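Local coordinates for protein peptidoglycan glycosyltransferase (Eggerthella lenta, PDB 4MNR) that belongs to the bacterial penicillin-binding proteins and carries a transpeptidase domain of the beta-lactamase-like fold, at residues G409-F414 / V430-E435. Numbering follows the deposited sequence.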
loop_
_atom_site.group_PDB
_atom_site.type_symbol
_atom_site.label_atom_id
_atom_site.label_comp_id
_atom_site.label_asym_id
_atom_site.label_seq_id
_atom_site.Cartn_x
_atom_site.Cartn_y
_atom_site.Cartn_z
ATOM N N GLY A 409 -7.577 -11.408 -16.650
ATOM C CA GLY A 409 -7.966 -10.088 -16.203
ATOM C C GLY A 409 -6.774 -9.407 -15.585
ATOM O O GLY A 409 -5.623 -9.727 -15.913
ATOM N N ASN A 410 -7.044 -8.473 -14.678
ATOM C CA ASN A 410 -5.987 -7.700 -14.059
ATOM C C ASN A 410 -6.360 -7.299 -12.640
ATOM O O ASN A 410 -7.537 -7.291 -12.286
ATOM C CB ASN A 410 -5.755 -6.410 -14.840
ATOM C CG ASN A 410 -5.414 -6.653 -16.294
ATOM O OD1 ASN A 410 -4.259 -6.899 -16.635
ATOM N ND2 ASN A 410 -6.418 -6.572 -17.162
ATOM N N ASP A 411 -5.358 -6.959 -11.843
ATOM C CA ASP A 411 -5.609 -6.255 -10.594
ATOM C C ASP A 411 -5.531 -4.774 -10.876
ATOM O O ASP A 411 -4.671 -4.329 -11.628
ATOM C CB ASP A 411 -4.572 -6.614 -9.539
ATOM C CG ASP A 411 -4.690 -8.059 -9.070
ATOM O OD1 ASP A 411 -5.773 -8.670 -9.223
ATOM O OD2 ASP A 411 -3.692 -8.589 -8.531
ATOM N N SER A 412 -6.415 -4.006 -10.250
ATOM C CA SER A 412 -6.514 -2.583 -10.531
ATOM C C SER A 412 -6.015 -1.762 -9.347
ATOM O O SER A 412 -6.488 -1.931 -8.227
ATOM C CB SER A 412 -7.970 -2.225 -10.858
ATOM O OG SER A 412 -8.081 -0.843 -11.185
ATOM N N TRP A 413 -5.045 -0.883 -9.602
ATOM C CA TRP A 413 -4.357 -0.133 -8.561
ATOM C C TRP A 413 -4.494 1.376 -8.720
ATOM O O TRP A 413 -4.644 1.887 -9.833
ATOM C CB TRP A 413 -2.846 -0.365 -8.662
ATOM C CG TRP A 413 -2.301 -1.641 -8.148
ATOM C CD1 TRP A 413 -2.175 -2.812 -8.821
ATOM C CD2 TRP A 413 -1.730 -1.850 -6.854
ATOM N NE1 TRP A 413 -1.580 -3.760 -8.018
ATOM C CE2 TRP A 413 -1.290 -3.189 -6.807
ATOM C CE3 TRP A 413 -1.559 -1.038 -5.727
ATOM C CZ2 TRP A 413 -0.690 -3.734 -5.672
ATOM C CZ3 TRP A 413 -0.961 -1.575 -4.605
ATOM C CH2 TRP A 413 -0.540 -2.913 -4.585
ATOM N N PHE A 414 -4.369 2.095 -7.609
ATOM C CA PHE A 414 -4.065 3.522 -7.672
ATOM C C PHE A 414 -3.234 3.902 -6.465
ATOM O O PHE A 414 -3.515 3.447 -5.363
ATOM C CB PHE A 414 -5.340 4.352 -7.649
ATOM C CG PHE A 414 -5.102 5.829 -7.785
ATOM C CD1 PHE A 414 -4.836 6.386 -9.027
ATOM C CD2 PHE A 414 -5.156 6.661 -6.678
ATOM C CE1 PHE A 414 -4.634 7.763 -9.162
ATOM C CE2 PHE A 414 -4.965 8.041 -6.812
ATOM C CZ PHE A 414 -4.704 8.581 -8.046
ATOM N N VAL A 430 -5.643 -1.499 -3.974
ATOM C CA VAL A 430 -5.655 -2.518 -5.022
ATOM C C VAL A 430 -7.000 -3.224 -4.988
ATOM O O VAL A 430 -7.506 -3.592 -3.920
ATOM C CB VAL A 430 -4.494 -3.546 -4.903
ATOM C CG1 VAL A 430 -4.551 -4.269 -3.552
ATOM C CG2 VAL A 430 -4.559 -4.543 -6.087
ATOM N N ILE A 431 -7.607 -3.366 -6.157
ATOM C CA ILE A 431 -8.828 -4.155 -6.294
ATOM C C ILE A 431 -8.493 -5.380 -7.137
ATOM O O ILE A 431 -8.219 -5.261 -8.331
ATOM C CB ILE A 431 -9.926 -3.367 -7.039
ATOM C CG1 ILE A 431 -10.218 -2.037 -6.341
ATOM C CG2 ILE A 431 -11.193 -4.218 -7.158
ATOM C CD1 ILE A 431 -10.812 -2.184 -4.979
ATOM N N GLU A 432 -8.524 -6.563 -6.536
ATOM C CA GLU A 432 -8.198 -7.775 -7.294
ATOM C C GLU A 432 -9.249 -8.096 -8.366
ATOM O O GLU A 432 -10.458 -7.966 -8.133
ATOM C CB GLU A 432 -8.028 -8.979 -6.367
ATOM C CG GLU A 432 -6.898 -8.824 -5.355
ATOM C CD GLU A 432 -6.808 -9.988 -4.395
ATOM O OE1 GLU A 432 -7.023 -11.149 -4.820
ATOM O OE2 GLU A 432 -6.528 -9.742 -3.205
ATOM N N ASP A 433 -8.778 -8.509 -9.538
ATOM C CA ASP A 433 -9.677 -8.888 -10.637
ATOM C C ASP A 433 -10.676 -7.781 -10.950
ATOM O O ASP A 433 -11.860 -8.049 -11.156
ATOM C CB ASP A 433 -10.421 -10.178 -10.292
ATOM C CG ASP A 433 -9.486 -11.265 -9.807
ATOM O OD1 ASP A 433 -8.507 -11.554 -10.530
ATOM O OD2 ASP A 433 -9.708 -11.800 -8.699
ATOM N N GLY A 434 -10.199 -6.544 -10.965
ATOM C CA GLY A 434 -11.076 -5.397 -11.123
ATOM C C GLY A 434 -11.236 -4.955 -12.559
ATOM O O GLY A 434 -10.375 -5.214 -13.392
ATOM N N GLU A 435 -12.359 -4.305 -12.854
ATOM C CA GLU A 435 -12.586 -3.697 -14.164
ATOM C C GLU A 435 -11.508 -2.649 -14.391
ATOM O O GLU A 435 -10.965 -2.113 -13.434
ATOM C CB GLU A 435 -13.961 -3.024 -14.196
ATOM C CG GLU A 435 -15.123 -3.945 -13.866
ATOM C CD GLU A 435 -15.348 -4.150 -12.370
ATOM O OE1 GLU A 435 -14.582 -3.594 -11.554
ATOM O OE2 GLU A 435 -16.305 -4.870 -12.006
HETATM O O HOH W 1 -9.743 -7.577 -14.565
#
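Val430 lies against one face of the Trp413 ring where the strands 409-418 and 425-431 pair as an antiparallel beta hairpin, in the five-stranded sheet of the transpeptidase domain. Val430 CB stands 3.6 Å from the centroid of the Trp413 six-membered ring, 7° off the normal, a tight CH-pi contact, while CG2, anti to the backbone N, reaches the CE2 and NE1 side. Val321 of helix 321-332 touches both side chains, which are buried. Next along the ladder, Ser412 and Ile431 form a hydrogen-bonded pair: Ser412 N gives a nearly straight bond to Ile431 O (2.9 Å, 177°), and Ile431 N returns one to Ser412 O at 2.8 Å. Both side chains turn to the opposite face of the sheet, onto Val438 of helix 438-453.

Toward solvent the pairing gives way to a type II turn, Ile431 to Gly434. Here Gly434 N makes only a weak bond to Asn410 O, and a water links Asn410 N to Gly434 O. The carboxylates of Asp411 and Asp433 come close, and Lys406 salt-bridges both, probably offsetting their repulsion. Asp411 OD1 also accepts the N-H of Asp433, N to OD1 3.0 Å, through its anti lone pair.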